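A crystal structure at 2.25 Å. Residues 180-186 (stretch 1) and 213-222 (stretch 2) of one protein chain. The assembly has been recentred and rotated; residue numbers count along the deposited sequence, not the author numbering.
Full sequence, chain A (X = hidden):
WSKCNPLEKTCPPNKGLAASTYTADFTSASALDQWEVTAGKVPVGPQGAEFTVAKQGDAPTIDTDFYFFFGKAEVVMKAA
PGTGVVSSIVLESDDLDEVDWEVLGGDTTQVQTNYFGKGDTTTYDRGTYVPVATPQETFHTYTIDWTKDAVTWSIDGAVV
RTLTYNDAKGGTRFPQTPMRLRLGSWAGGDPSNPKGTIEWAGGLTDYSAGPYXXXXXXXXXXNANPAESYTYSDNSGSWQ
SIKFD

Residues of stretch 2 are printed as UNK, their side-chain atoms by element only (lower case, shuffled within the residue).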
# COMPACT_ATOMS: atom_id res chain seq x y z
N ARG A 180 -6.50 -2.14 5.06
CA ARG A 180 -5.50 -1.54 5.96
C ARG A 180 -4.37 -0.99 5.09
O ARG A 180 -4.31 -1.29 3.90
CB ARG A 180 -5.10 -2.56 7.02
CG ARG A 180 -4.27 -3.72 6.54
CD ARG A 180 -3.32 -4.08 7.64
NE ARG A 180 -3.74 -5.32 8.27
CZ ARG A 180 -3.72 -5.59 9.57
NH1 ARG A 180 -3.27 -4.72 10.46
NH2 ARG A 180 -4.15 -6.77 9.98
N LEU A 181 -3.58 -0.09 5.66
CA LEU A 181 -2.45 0.52 4.94
C LEU A 181 -1.17 -0.22 5.35
O LEU A 181 -0.93 -0.37 6.54
CB LEU A 181 -2.44 2.01 5.31
CG LEU A 181 -1.29 2.84 4.76
CD1 LEU A 181 -1.27 2.84 3.24
CD2 LEU A 181 -1.41 4.26 5.31
N ARG A 182 -0.41 -0.71 4.37
CA ARG A 182 0.89 -1.38 4.59
C ARG A 182 1.97 -0.48 3.97
O ARG A 182 1.79 -0.03 2.83
CB ARG A 182 0.90 -2.79 4.00
CG ARG A 182 -0.45 -3.49 4.13
CD ARG A 182 -0.47 -5.02 4.05
NE ARG A 182 0.69 -5.61 4.70
CZ ARG A 182 1.22 -6.79 4.38
NH1 ARG A 182 0.68 -7.53 3.43
NH2 ARG A 182 2.29 -7.21 5.03
N LEU A 183 3.02 -0.17 4.70
CA LEU A 183 4.17 0.57 4.13
C LEU A 183 5.38 -0.34 4.24
O LEU A 183 5.57 -0.93 5.31
CB LEU A 183 4.38 1.86 4.90
CG LEU A 183 3.23 2.84 4.84
CD1 LEU A 183 3.42 3.95 5.85
CD2 LEU A 183 3.10 3.41 3.43
N GLY A 184 6.21 -0.38 3.21
CA GLY A 184 7.43 -1.19 3.29
C GLY A 184 8.33 -1.07 2.09
O GLY A 184 7.89 -0.62 1.02
N SER A 185 9.56 -1.50 2.29
CA SER A 185 10.58 -1.65 1.24
C SER A 185 11.04 -3.09 1.28
O SER A 185 10.93 -3.71 2.33
CB SER A 185 11.70 -0.68 1.42
OG SER A 185 12.38 -0.94 2.65
N TRP A 186 11.53 -3.59 0.15
CA TRP A 186 11.98 -4.99 -0.01
C TRP A 186 12.76 -5.11 -1.31
O TRP A 186 12.65 -4.23 -2.16
CB TRP A 186 10.77 -5.92 -0.01
CG TRP A 186 9.70 -5.56 -0.97
CD1 TRP A 186 8.81 -4.53 -0.84
CD2 TRP A 186 9.34 -6.25 -2.17
NE1 TRP A 186 7.93 -4.53 -1.89
CE2 TRP A 186 8.22 -5.58 -2.72
CE3 TRP A 186 9.83 -7.39 -2.83
CZ2 TRP A 186 7.61 -5.99 -3.90
CZ3 TRP A 186 9.23 -7.79 -4.00
CH2 TRP A 186 8.13 -7.10 -4.52
N UNK A 213 17.26 2.94 1.70
CA UNK A 213 16.23 3.35 2.68
C UNK A 213 15.12 4.14 2.01
O UNK A 213 15.40 5.17 1.37
c UNK A 213 16.85 4.09 3.87
o UNK A 213 17.85 3.24 4.44
c UNK A 213 15.79 4.41 4.90
N UNK A 214 13.89 3.69 2.21
CA UNK A 214 12.65 4.44 1.90
C UNK A 214 12.27 5.21 3.17
O UNK A 214 12.45 4.68 4.26
s UNK A 214 8.99 2.43 1.50
c UNK A 214 7.49 3.07 2.21
c UNK A 214 10.13 3.83 1.83
c UNK A 214 11.56 3.45 1.47
N UNK A 215 11.82 6.44 3.02
CA UNK A 215 11.37 7.27 4.18
C UNK A 215 9.90 7.63 4.02
O UNK A 215 9.49 8.13 2.96
c UNK A 215 15.54 8.13 6.05
c UNK A 215 12.20 8.55 4.28
c UNK A 215 14.53 8.12 3.47
o UNK A 215 17.72 7.71 5.15
c UNK A 215 16.39 7.93 4.97
c UNK A 215 14.19 8.32 5.82
c UNK A 215 15.89 7.92 3.68
c UNK A 215 13.66 8.31 4.53
N UNK A 216 9.14 7.43 5.08
CA UNK A 216 7.73 7.91 5.16
C UNK A 216 7.66 8.96 6.26
O UNK A 216 7.85 8.61 7.41
c UNK A 216 6.76 6.74 5.38
c UNK A 216 6.76 5.79 4.18
c UNK A 216 5.36 7.26 5.69
N UNK A 217 7.43 10.22 5.94
CA UNK A 217 7.42 11.22 7.02
C UNK A 217 6.01 11.41 7.56
O UNK A 217 5.92 11.70 8.76
c UNK A 217 7.95 13.29 5.49
c UNK A 217 8.22 12.50 6.74
c UNK A 217 8.76 15.65 4.94
c UNK A 217 9.15 14.20 5.20
n UNK A 217 9.87 16.58 5.27
N UNK A 218 4.95 11.17 6.80
CA UNK A 218 3.58 11.34 7.34
C UNK A 218 2.56 10.45 6.63
O UNK A 218 2.79 10.03 5.47
o UNK A 218 2.81 13.25 6.05
c UNK A 218 3.15 12.79 7.34
N UNK A 219 1.48 10.16 7.36
CA UNK A 219 0.31 9.40 6.86
C UNK A 219 -0.97 10.13 7.26
O UNK A 219 -1.11 10.49 8.43
c UNK A 219 -1.01 7.27 7.20
c UNK A 219 0.33 7.96 7.38
c UNK A 219 1.44 7.19 6.70
N UNK A 220 -1.87 10.33 6.30
CA UNK A 220 -3.25 10.81 6.56
C UNK A 220 -4.23 9.76 6.03
O UNK A 220 -4.17 9.46 4.84
c UNK A 220 -4.86 12.73 6.16
n UNK A 220 -6.46 14.47 5.60
n UNK A 220 -5.91 15.53 7.57
n UNK A 220 -8.06 15.61 6.78
c UNK A 220 -5.12 13.96 5.33
c UNK A 220 -3.47 12.16 5.91
c UNK A 220 -6.81 15.20 6.66
N UNK A 221 -5.08 9.21 6.89
CA UNK A 221 -6.22 8.36 6.45
C UNK A 221 -7.53 9.06 6.80
O UNK A 221 -7.70 9.50 7.96
c UNK A 221 -6.13 6.95 7.04
c UNK A 221 -4.93 6.20 6.45
c UNK A 221 -4.65 4.87 7.11
c UNK A 221 -7.44 6.21 6.81
N UNK A 222 -8.42 9.15 5.83
CA UNK A 222 -9.82 9.59 6.02
C UNK A 222 -10.71 8.37 5.85
O UNK A 222 -10.57 7.70 4.83
o UNK A 222 -10.66 12.75 3.36
c UNK A 222 -10.19 10.66 5.01
c UNK A 222 -9.79 13.02 4.23
c UNK A 222 -9.37 11.91 5.17
o UNK A 222 -9.25 14.15 4.38

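Position 213 has three side-chain atoms: a carbon carrying one oxygen and one carbon. Its CA-to-CB bond points away from stretch 1, and it makes no contact there. This is T213.

Position 214 carries two carbons, a sulfur and a last carbon, unbranched. The sulfur lies 3.3 Å from the backbone O of G184 and 4.1 Å from CB of S185. The terminal carbon is 4.3 Å from CB of L183. A thioether chain identifies M214. Its chi2 and chi3 are both t, so the chain is extended and reaches along stretch 1.

Position 215 shows one carbon, then a six-carbon ring bearing one oxygen. Nothing of stretch 1 is in reach. This is Y215.

Position 216 has three carbons, forked at the first. One branch tip is 3.8 Å from CD1 of L183. The fork and the absence of oxygen give V216, and the touching atom is CG1.

Position 217 has four carbons in a row ending in nitrogen. It is exposed and far from stretch 1. This is K217.

Position 218 has one carbon and one oxygen, again out of reach. This is S218. Positions 217 and 218 follow each other without a contact, so the alternation of the strand is interrupted here.

Position 219 is another carbon forked into two carbons. One tip lies 3.6 Å from CD2 of L181, the other 3.9 Å from CD1 of L183. This is V219; CG1 meets L181 and CG2 meets L183.

Position 220 has three carbons, a nitrogen, and a carbon carrying two more nitrogens. Its CA-to-CB bond points away from stretch 1. The guanidinium marks R220.

Position 221 has four carbons, forked at the first, with one arm two carbons long. The end of the long arm is 3.8 Å from CD2 of L181. This is I221, and the atom is CD1.

Position 222 has three carbons, the third carrying two oxygens. It is out of reach of stretch 1. This is E222. Its OE2 accepts hydrogen bonds from NE and NH2 of R220, both at 3.1 Å, as part of a salt bridge within the strand.

The contact is mostly a packing of side chains between two strands running nearly antiparallel, at 163°, with axes 7.6 Å apart at closest. No hydrogen bond crosses it. L181 packs on V219 and I221, L183 on V216 and V219, and M214 lies along L183, G184 and S185. All these residues are buried, and together the stretches bury 319 Å².

Stretch 2 (213-222) TMYVKSVRIE
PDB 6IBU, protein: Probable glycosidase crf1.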